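Local coordinates for uncharacterized conserved protein (Ruegeria pomeroyi DSS-3, PDB 3IUS) that is of unknown function but probably binds NAD or a related dinucleotide, as NAD-dependent epimerases and dehydratases do, at residues His13-Arg22 with Gln40-Ala49; Val98-Val106 with Gly128-Trp138. All coordinates share one frame; numbering follows the deposited sequence. Where two conformers were deposited one is given.

Contact 1. Residues His13-Arg22 with Gln40-Ala49; sequences HGYTARVLSR and QMEAIRASGA. With EDO (1,2-ethanediol), chain E.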
loop_
_atom_site.group_PDB
_atom_site.type_symbol
_atom_site.label_atom_id
_atom_site.label_comp_id
_atom_site.label_asym_id
_atom_site.label_seq_id
_atom_site.Cartn_x
_atom_site.Cartn_y
_atom_site.Cartn_z
ATOM N N HIS A 13 -8.933 -2.844 7.936
ATOM C CA HIS A 13 -8.508 -1.524 8.383
ATOM C C HIS A 13 -7.202 -1.615 9.166
ATOM O O HIS A 13 -7.212 -1.669 10.396
ATOM C CB HIS A 13 -9.590 -0.925 9.274
ATOM C CG HIS A 13 -9.437 0.544 9.518
ATOM N ND1 HIS A 13 -9.851 1.496 8.610
ATOM C CD2 HIS A 13 -8.941 1.226 10.577
ATOM C CE1 HIS A 13 -9.604 2.700 9.095
ATOM N NE2 HIS A 13 -9.053 2.564 10.288
ATOM N N GLY A 14 -6.083 -1.621 8.450
ATOM C CA GLY A 14 -4.783 -1.795 9.075
ATOM C C GLY A 14 -3.920 -0.546 9.057
ATOM O O GLY A 14 -4.423 0.572 9.121
ATOM N N TYR A 15 -2.612 -0.753 8.962
ATOM C CA TYR A 15 -1.632 0.323 9.049
ATOM C C TYR A 15 -1.977 1.534 8.180
ATOM O O TYR A 15 -2.061 2.657 8.679
ATOM C CB TYR A 15 -0.236 -0.212 8.706
ATOM C CG TYR A 15 0.869 0.801 8.898
ATOM C CD1 TYR A 15 1.344 1.109 10.169
ATOM C CD2 TYR A 15 1.436 1.446 7.811
ATOM C CE1 TYR A 15 2.353 2.045 10.345
ATOM C CE2 TYR A 15 2.440 2.379 7.975
ATOM C CZ TYR A 15 2.898 2.674 9.241
ATOM O OH TYR A 15 3.898 3.605 9.395
ATOM N N THR A 16 -2.186 1.294 6.889
ATOM C CA THR A 16 -2.464 2.363 5.935
ATOM C C THR A 16 -3.820 3.023 6.163
ATOM O O THR A 16 -3.912 4.245 6.260
ATOM C CB THR A 16 -2.378 1.848 4.483
ATOM O OG1 THR A 16 -1.023 1.483 4.192
ATOM C CG2 THR A 16 -2.836 2.910 3.492
ATOM N N ALA A 17 -4.872 2.216 6.240
ATOM C CA ALA A 17 -6.229 2.738 6.392
ATOM C C ALA A 17 -6.408 3.546 7.684
ATOM O O ALA A 17 -7.208 4.475 7.736
ATOM C CB ALA A 17 -7.244 1.598 6.322
ATOM N N ARG A 18 -5.653 3.194 8.723
ATOM C CA ARG A 18 -5.727 3.909 9.997
ATOM C C ARG A 18 -5.187 5.333 9.911
ATOM O O ARG A 18 -5.707 6.237 10.567
ATOM C CB ARG A 18 -5.021 3.121 11.104
ATOM C CG ARG A 18 -5.808 1.896 11.527
ATOM C CD ARG A 18 -4.993 0.959 12.387
ATOM N NE ARG A 18 -5.579 -0.377 12.370
ATOM C CZ ARG A 18 -5.140 -1.402 13.089
ATOM N NH1 ARG A 18 -4.100 -1.247 13.898
ATOM N NH2 ARG A 18 -5.744 -2.582 12.996
ATOM N N VAL A 19 -4.145 5.544 9.111
ATOM C CA VAL A 19 -3.636 6.894 8.926
ATOM C C VAL A 19 -4.675 7.739 8.198
ATOM O O VAL A 19 -4.868 8.905 8.533
ATOM C CB VAL A 19 -2.289 6.936 8.175
ATOM C CG1 VAL A 19 -1.283 6.009 8.836
ATOM C CG2 VAL A 19 -2.475 6.590 6.716
ATOM N N LEU A 20 -5.357 7.142 7.229
ATOM C CA LEU A 20 -6.423 7.839 6.519
ATOM C C LEU A 20 -7.565 8.174 7.468
ATOM O O LEU A 20 -8.039 9.310 7.495
ATOM C CB LEU A 20 -6.945 6.991 5.364
ATOM C CG LEU A 20 -8.138 7.593 4.621
ATOM C CD1 LEU A 20 -7.786 8.953 4.039
ATOM C CD2 LEU A 20 -8.626 6.641 3.540
ATOM N N SER A 21 -8.010 7.188 8.244
ATOM C CA SER A 21 -9.128 7.409 9.167
ATOM C C SER A 21 -8.836 8.490 10.223
ATOM O O SER A 21 -9.713 9.288 10.561
ATOM C CB SER A 21 -9.633 6.094 9.791
ATOM O OG SER A 21 -8.668 5.486 10.635
ATOM N N ARG A 22 -7.605 8.542 10.722
ATOM C CA ARG A 22 -7.240 9.559 11.698
ATOM C C ARG A 22 -7.318 10.959 11.091
ATOM O O ARG A 22 -7.496 11.943 11.809
ATOM C CB ARG A 22 -5.847 9.291 12.272
ATOM C CG ARG A 22 -5.732 7.986 13.042
ATOM C CD ARG A 22 -4.303 7.735 13.518
ATOM N NE ARG A 22 -4.174 6.445 14.190
ATOM C CZ ARG A 22 -3.438 5.431 13.742
ATOM N NH1 ARG A 22 -2.739 5.552 12.622
ATOM N NH2 ARG A 22 -3.392 4.299 14.424
ATOM N N GLN A 40 -7.380 -6.528 17.545
ATOM C CA GLN A 40 -7.135 -5.278 16.829
ATOM C C GLN A 40 -8.308 -4.308 16.945
ATOM O O GLN A 40 -8.264 -3.205 16.399
ATOM C CB GLN A 40 -6.837 -5.550 15.351
ATOM C CG GLN A 40 -5.539 -6.296 15.095
ATOM C CD GLN A 40 -4.313 -5.417 15.253
ATOM O OE1 GLN A 40 -4.305 -4.258 14.830
ATOM N NE2 GLN A 40 -3.264 -5.966 15.857
HETATM N N MSE A 41 -9.358 -4.721 17.645
HETATM C CA MSE A 41 -10.547 -3.888 17.774
HETATM C C MSE A 41 -10.189 -2.549 18.410
HETATM O O MSE A 41 -10.653 -1.495 17.975
HETATM C CB MSE A 41 -11.619 -4.607 18.593
HETATM C CG MSE A 41 -12.058 -5.956 18.021
HETATM SE SE MSE A 41 -13.026 -5.811 16.319
HETATM C CE MSE A 41 -11.526 -6.016 15.103
ATOM N N GLU A 42 -9.343 -2.610 19.435
ATOM C CA GLU A 42 -8.874 -1.438 20.167
ATOM C C GLU A 42 -8.170 -0.442 19.256
ATOM O O GLU A 42 -8.499 0.747 19.235
ATOM C CB GLU A 42 -7.885 -1.889 21.242
ATOM C CG GLU A 42 -7.990 -1.160 22.556
ATOM C CD GLU A 42 -8.889 -1.884 23.534
ATOM O OE1 GLU A 42 -8.427 -2.185 24.657
ATOM O OE2 GLU A 42 -10.050 -2.171 23.171
ATOM N N ALA A 43 -7.186 -0.939 18.513
ATOM C CA ALA A 43 -6.392 -0.110 17.614
ATOM C C ALA A 43 -7.256 0.529 16.532
ATOM O O ALA A 43 -7.034 1.674 16.145
ATOM C CB ALA A 43 -5.274 -0.927 16.990
ATOM N N ILE A 44 -8.241 -0.215 16.046
ATOM C CA ILE A 44 -9.148 0.319 15.039
ATOM C C ILE A 44 -9.980 1.466 15.609
ATOM O O ILE A 44 -10.118 2.516 14.980
ATOM C CB ILE A 44 -10.056 -0.780 14.457
ATOM C CG1 ILE A 44 -9.225 -1.735 13.596
ATOM C CG2 ILE A 44 -11.181 -0.171 13.616
ATOM C CD1 ILE A 44 -10.003 -2.910 13.051
ATOM N N ARG A 45 -10.522 1.271 16.808
ATOM C CA ARG A 45 -11.299 2.317 17.463
ATOM C C ARG A 45 -10.466 3.586 17.655
ATOM O O ARG A 45 -10.918 4.688 17.348
ATOM C CB ARG A 45 -11.854 1.822 18.800
ATOM C CG ARG A 45 -12.559 2.895 19.614
ATOM C CD ARG A 45 -13.310 2.300 20.799
ATOM N NE ARG A 45 -14.537 1.621 20.386
ATOM C CZ ARG A 45 -14.707 0.303 20.376
ATOM N NH1 ARG A 45 -13.730 -0.504 20.769
ATOM N NH2 ARG A 45 -15.864 -0.211 19.979
ATOM N N ALA A 46 -9.245 3.423 18.157
ATOM C CA ALA A 46 -8.342 4.551 18.373
ATOM C C ALA A 46 -8.032 5.333 17.090
ATOM O O ALA A 46 -7.709 6.520 17.143
ATOM C CB ALA A 46 -7.046 4.078 19.030
ATOM N N SER A 47 -8.121 4.659 15.945
ATOM C CA SER A 47 -7.838 5.285 14.657
ATOM C C SER A 47 -9.049 6.056 14.158
ATOM O O SER A 47 -9.026 6.633 13.068
ATOM C CB SER A 47 -7.434 4.237 13.621
ATOM O OG SER A 47 -8.571 3.554 13.123
ATOM N N GLY A 48 -10.108 6.066 14.960
ATOM C CA GLY A 48 -11.291 6.847 14.640
ATOM C C GLY A 48 -12.365 6.094 13.880
ATOM O O GLY A 48 -13.309 6.701 13.370
ATOM N N ALA A 49 -12.227 4.772 13.808
ATOM C CA ALA A 49 -13.195 3.937 13.107
ATOM C C ALA A 49 -13.961 3.029 14.067
ATOM O O ALA A 49 -13.438 2.620 15.106
ATOM C CB ALA A 49 -12.496 3.104 12.034
HETATM C C1 EDO E . -2.027 10.210 10.515
HETATM O O1 EDO E . -3.311 10.637 9.917
HETATM C C2 EDO E . -2.133 9.316 11.718
HETATM O O2 EDO E . -1.416 8.178 12.139
HETATM O O HOH W 1 -4.786 2.972 16.177
#
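Arg-18 lies across Gln-40, Ala-43, Ile-44 and Ser-47, tying the first helix of a Rossmann-type fold, 15-24, to the short helix 41-46 that follows the second strand. The glycine-containing turn before helix 15-24 is consistent with a dinucleotide-binding GxGxxA pattern. CB and CG of Arg-18 rest against Ser-47, with CG 3.5 Å from Ser-47 CB. The chain then runs extended (chi3 -160°), and NE passes CG1 of Ile-44 while donating to His-13 O at 2.9 Å. At the tip both terminal nitrogens grip one oxygen: NH2 meets Gln-40 OE1 on a lone pair at 2.9 Å, and NH1 reaches OE1 nearly along the C=O axis at 3.2 Å. Guanidinium and amide are almost coplanar, 18° apart, while backbone atoms of Ala-43 and Ile-44 cover one guanidinium face. A leucine in its place would probably leave Gln-40 OE1 without its two donors and His-13 O without the NE bond. Nearer the start of the helix, the single N-H of His-13 NE2 is shared between Ser-47 OG, at 3.0 Å, and Ser-21 OG, both near the ring plane, while ND1 is held by Ser-10. Ala-49 CB makes a CH-pi contact over one face of this ring, 4.2 Å from the His-13 centroid, and the backbone N of Arg-18 covers the other. Ser-47 OG in turn donates to Ile-44 O at 2.6 Å, within the last turn of its own helix.

Contact 2. Residues Val98-Val106 with Gly128-Trp138; sequences VGYLSTTAV and GRWRVMAEQQW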
loop_
_atom_site.group_PDB
_atom_site.type_symbol
_atom_site.label_atom_id
_atom_site.label_comp_id
_atom_site.label_asym_id
_atom_site.label_seq_id
_atom_site.Cartn_x
_atom_site.Cartn_y
_atom_site.Cartn_z
ATOM N N VAL A 98 -14.914 3.776 -4.708
ATOM C CA VAL A 98 -14.373 2.532 -4.180
ATOM C C VAL A 98 -12.882 2.483 -4.471
ATOM O O VAL A 98 -12.455 2.717 -5.599
ATOM C CB VAL A 98 -15.055 1.305 -4.813
ATOM C CG1 VAL A 98 -14.334 0.027 -4.399
ATOM C CG2 VAL A 98 -16.544 1.261 -4.443
ATOM N N GLY A 99 -12.078 2.187 -3.457
ATOM C CA GLY A 99 -10.651 2.094 -3.669
ATOM C C GLY A 99 -10.127 0.707 -3.343
ATOM O O GLY A 99 -10.337 0.211 -2.238
ATOM N N TYR A 100 -9.475 0.075 -4.313
ATOM C CA TYR A 100 -8.796 -1.188 -4.064
ATOM C C TYR A 100 -7.306 -0.943 -3.944
ATOM O O TYR A 100 -6.684 -0.412 -4.862
ATOM C CB TYR A 100 -9.065 -2.212 -5.173
ATOM C CG TYR A 100 -8.281 -3.491 -4.971
ATOM C CD1 TYR A 100 -8.593 -4.360 -3.931
ATOM C CD2 TYR A 100 -7.215 -3.819 -5.801
ATOM C CE1 TYR A 100 -7.872 -5.519 -3.722
ATOM C CE2 TYR A 100 -6.492 -4.977 -5.603
ATOM C CZ TYR A 100 -6.827 -5.827 -4.565
ATOM O OH TYR A 100 -6.108 -6.978 -4.358
ATOM N N LEU A 101 -6.728 -1.322 -2.807
ATOM C CA LEU A 101 -5.291 -1.214 -2.642
ATOM C C LEU A 101 -4.599 -2.437 -3.244
ATOM O O LEU A 101 -4.805 -3.571 -2.798
ATOM C CB LEU A 101 -4.911 -1.028 -1.173
ATOM C CG LEU A 101 -5.503 0.210 -0.481
ATOM C CD1 LEU A 101 -4.972 0.338 0.946
ATOM C CD2 LEU A 101 -5.223 1.483 -1.277
ATOM N N SER A 102 -3.794 -2.188 -4.272
ATOM C CA SER A 102 -3.050 -3.224 -4.966
ATOM C C SER A 102 -1.573 -3.006 -4.676
ATOM O O SER A 102 -1.225 -2.311 -3.724
ATOM C CB SER A 102 -3.325 -3.158 -6.475
ATOM O OG SER A 102 -2.799 -4.291 -7.154
ATOM N N THR A 103 -0.702 -3.588 -5.492
ATOM C CA THR A 103 0.736 -3.391 -5.326
ATOM C C THR A 103 1.423 -3.269 -6.680
ATOM O O THR A 103 0.806 -3.500 -7.723
ATOM C CB THR A 103 1.402 -4.553 -4.552
ATOM O OG1 THR A 103 1.443 -5.715 -5.388
ATOM C CG2 THR A 103 0.647 -4.869 -3.262
ATOM N N THR A 104 2.704 -2.911 -6.659
ATOM C CA THR A 104 3.466 -2.774 -7.895
ATOM C C THR A 104 3.990 -4.112 -8.398
ATOM O O THR A 104 4.666 -4.166 -9.427
ATOM C CB THR A 104 4.645 -1.799 -7.741
ATOM O OG1 THR A 104 5.514 -2.262 -6.697
ATOM C CG2 THR A 104 4.151 -0.396 -7.417
ATOM N N ALA A 105 3.687 -5.191 -7.678
ATOM C CA ALA A 105 4.171 -6.511 -8.078
ATOM C C ALA A 105 3.469 -6.985 -9.342
ATOM O O ALA A 105 3.927 -7.908 -10.011
ATOM C CB ALA A 105 4.008 -7.529 -6.953
ATOM N N VAL A 106 2.363 -6.329 -9.680
ATOM C CA VAL A 106 1.624 -6.685 -10.882
ATOM C C VAL A 106 2.442 -6.517 -12.165
ATOM O O VAL A 106 2.185 -7.197 -13.162
ATOM C CB VAL A 106 0.344 -5.855 -11.012
ATOM C CG1 VAL A 106 -0.576 -6.105 -9.820
ATOM C CG2 VAL A 106 0.681 -4.385 -11.132
ATOM N N GLY A 128 1.886 -11.873 -7.054
ATOM C CA GLY A 128 1.612 -10.925 -8.115
ATOM C C GLY A 128 0.456 -11.356 -8.996
ATOM O O GLY A 128 -0.343 -10.522 -9.430
ATOM N N ARG A 129 0.375 -12.653 -9.286
ATOM C CA ARG A 129 -0.732 -13.170 -10.095
ATOM C C ARG A 129 -2.058 -13.032 -9.346
ATOM O O ARG A 129 -3.092 -12.723 -9.946
ATOM C CB ARG A 129 -0.504 -14.625 -10.515
ATOM C CG ARG A 129 0.611 -14.815 -11.535
ATOM C CD ARG A 129 0.579 -16.215 -12.143
ATOM N NE ARG A 129 0.494 -17.263 -11.131
ATOM C CZ ARG A 129 1.549 -17.824 -10.554
ATOM N NH1 ARG A 129 2.770 -17.444 -10.894
ATOM N NH2 ARG A 129 1.382 -18.772 -9.641
ATOM N N TRP A 130 -2.029 -13.257 -8.036
ATOM C CA TRP A 130 -3.244 -13.120 -7.236
ATOM C C TRP A 130 -3.710 -11.664 -7.200
ATOM O O TRP A 130 -4.915 -11.391 -7.205
ATOM C CB TRP A 130 -3.044 -13.643 -5.811
ATOM C CG TRP A 130 -2.622 -15.079 -5.740
ATOM C CD1 TRP A 130 -2.722 -16.017 -6.727
ATOM C CD2 TRP A 130 -2.045 -15.745 -4.611
ATOM N NE1 TRP A 130 -2.236 -17.221 -6.284
ATOM C CE2 TRP A 130 -1.812 -17.081 -4.989
ATOM C CE3 TRP A 130 -1.698 -15.339 -3.318
ATOM C CZ2 TRP A 130 -1.248 -18.016 -4.123
ATOM C CZ3 TRP A 130 -1.137 -16.269 -2.458
ATOM C CH2 TRP A 130 -0.920 -17.592 -2.864
ATOM N N ARG A 131 -2.755 -10.736 -7.163
ATOM C CA ARG A 131 -3.078 -9.313 -7.222
ATOM C C ARG A 131 -3.753 -8.980 -8.543
ATOM O O ARG A 131 -4.763 -8.283 -8.566
ATOM C CB ARG A 131 -1.829 -8.448 -7.056
ATOM C CG ARG A 131 -1.335 -8.333 -5.633
ATOM C CD ARG A 131 -2.284 -7.506 -4.775
ATOM N NE ARG A 131 -1.807 -7.445 -3.398
ATOM C CZ ARG A 131 -2.453 -6.844 -2.405
ATOM N NH1 ARG A 131 -3.612 -6.242 -2.633
ATOM N NH2 ARG A 131 -1.939 -6.845 -1.184
ATOM N N VAL A 132 -3.189 -9.470 -9.646
ATOM C CA VAL A 132 -3.785 -9.213 -10.957
ATOM C C VAL A 132 -5.207 -9.764 -11.027
ATOM O O VAL A 132 -6.116 -9.097 -11.538
ATOM C CB VAL A 132 -2.944 -9.812 -12.098
ATOM C CG1 VAL A 132 -3.741 -9.783 -13.407
ATOM C CG2 VAL A 132 -1.620 -9.062 -12.234
HETATM N N MSE A 133 -5.386 -10.982 -10.527
HETATM C CA MSE A 133 -6.699 -11.607 -10.416
HETATM C C MSE A 133 -7.665 -10.685 -9.694
HETATM O O MSE A 133 -8.775 -10.425 -10.163
HETATM C CB MSE A 133 -6.611 -12.879 -9.577
HETATM C CG MSE A 133 -6.291 -14.173 -10.283
HETATM SE SE MSE A 133 -7.032 -15.590 -9.143
HETATM C CE MSE A 133 -8.903 -15.374 -9.620
ATOM N N ALA A 134 -7.243 -10.227 -8.518
ATOM C CA ALA A 134 -8.090 -9.383 -7.678
ATOM C C ALA A 134 -8.472 -8.098 -8.408
ATOM O O ALA A 134 -9.643 -7.716 -8.428
ATOM C CB ALA A 134 -7.396 -9.074 -6.357
ATOM N N GLU A 135 -7.490 -7.443 -9.025
ATOM C CA GLU A 135 -7.769 -6.214 -9.766
ATOM C C GLU A 135 -8.820 -6.460 -10.834
ATOM O O GLU A 135 -9.737 -5.664 -11.002
ATOM C CB GLU A 135 -6.516 -5.674 -10.449
ATOM C CG GLU A 135 -5.492 -5.065 -9.512
ATOM C CD GLU A 135 -4.564 -4.100 -10.238
ATOM O OE1 GLU A 135 -4.940 -3.597 -11.317
ATOM O OE2 GLU A 135 -3.456 -3.836 -9.739
ATOM N N GLN A 136 -8.664 -7.561 -11.564
ATOM C CA GLN A 136 -9.560 -7.879 -12.673
ATOM C C GLN A 136 -10.976 -8.143 -12.179
ATOM O O GLN A 136 -11.957 -7.750 -12.822
ATOM C CB GLN A 136 -9.017 -9.070 -13.479
ATOM C CG GLN A 136 -7.768 -8.720 -14.299
ATOM C CD GLN A 136 -6.959 -9.930 -14.744
ATOM O OE1 GLN A 136 -7.268 -11.072 -14.397
ATOM N NE2 GLN A 136 -5.912 -9.680 -15.519
ATOM N N GLN A 137 -11.079 -8.809 -11.036
ATOM C CA GLN A 137 -12.381 -9.088 -10.436
ATOM C C GLN A 137 -13.091 -7.786 -10.062
ATOM O O GLN A 137 -14.268 -7.596 -10.368
ATOM C CB GLN A 137 -12.228 -10.016 -9.225
ATOM C CG GLN A 137 -11.836 -11.434 -9.606
ATOM C CD GLN A 137 -11.430 -12.287 -8.410
ATOM O OE1 GLN A 137 -11.133 -11.773 -7.329
ATOM N NE2 GLN A 137 -11.398 -13.598 -8.611
ATOM N N TRP A 138 -12.365 -6.882 -9.419
ATOM C CA TRP A 138 -12.925 -5.580 -9.077
ATOM C C TRP A 138 -13.320 -4.787 -10.326
ATOM O O TRP A 138 -14.407 -4.222 -10.384
ATOM C CB TRP A 138 -11.947 -4.793 -8.204
ATOM C CG TRP A 138 -11.966 -5.246 -6.782
ATOM C CD1 TRP A 138 -11.013 -5.987 -6.139
ATOM C CD2 TRP A 138 -12.992 -4.990 -5.819
ATOM N NE1 TRP A 138 -11.385 -6.208 -4.835
ATOM C CE2 TRP A 138 -12.597 -5.606 -4.613
ATOM C CE3 TRP A 138 -14.206 -4.299 -5.858
ATOM C CZ2 TRP A 138 -13.375 -5.551 -3.458
ATOM C CZ3 TRP A 138 -14.978 -4.247 -4.712
ATOM C CH2 TRP A 138 -14.558 -4.869 -3.528
#
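Tyr-100 and Trp-138 form an offset stack, the tyrosine ring and the five-membered indole ring 4.6 Å apart between centroids with planes at 29°. They join strand 98-103 to helix 128-138, which runs nearly antiparallel to it (150°, axes 8.7 Å apart), as a helix laid against the parallel sheet of a Rossmann-type domain. This half is densely packed. A chi1 of 176° turns the Tyr-100 ring away from its backbone N and out over the helix, until OH lies 3.2 Å from Ala-134 CB; the indole NE1 is taken by Asp-78. Farther along, Val-106 CB meets Val-132 CG2 at 4.0 Å, and the helix comes so close that a beta carbon at Gly-128 would press on Ala-105 O. The more open side belongs to Arg-131 and Thr-103, both partly exposed. Thr-103 CG2 sits over one face of the guanidinium, 3.6 Å from Arg-131 NE, and Arg-131 NH1 gives a weak hydrogen bond to Tyr-100 OH at 3.1 Å. In extended short-chain dehydrogenases such a helix carries the YxxxK motif, and Arg-131 probably falls near the lysine place, though no catalytic role is established here. Back in the buried part, Ser-102 OG donates to Glu-135 OE2 at 2.7 Å, on the anti lone pair, while OE1 makes a salt bridge with Arg-150. With a hydroxyl and an opposite charge both serving it, this buried carboxylate is likely to remain ionised, linking strand 98-103, the helix and strand 146-155.

Overall arrangement
From the N terminus, the chain leaves strand 7-11, forms helix 15-24, passes through strand 30-35 and returns in helix 41-46, where contact 1 closes the first loop. After strand 66-69 and helix 79-90 it enters strand 97-103, and contact 2 closes a second loop when helix 126-140 packs back on that strand. The two loops lie in series, neither nested nor crossed, with centres about 22 Å apart. They meet at one point: Thr-16 CG2 packs 4.2 Å from Leu-101 CD1, whose side chain leaves the strand away from helix 128-138. Contact 1 thus ties helices at one end of the sheet, contact 2 a helix to its middle.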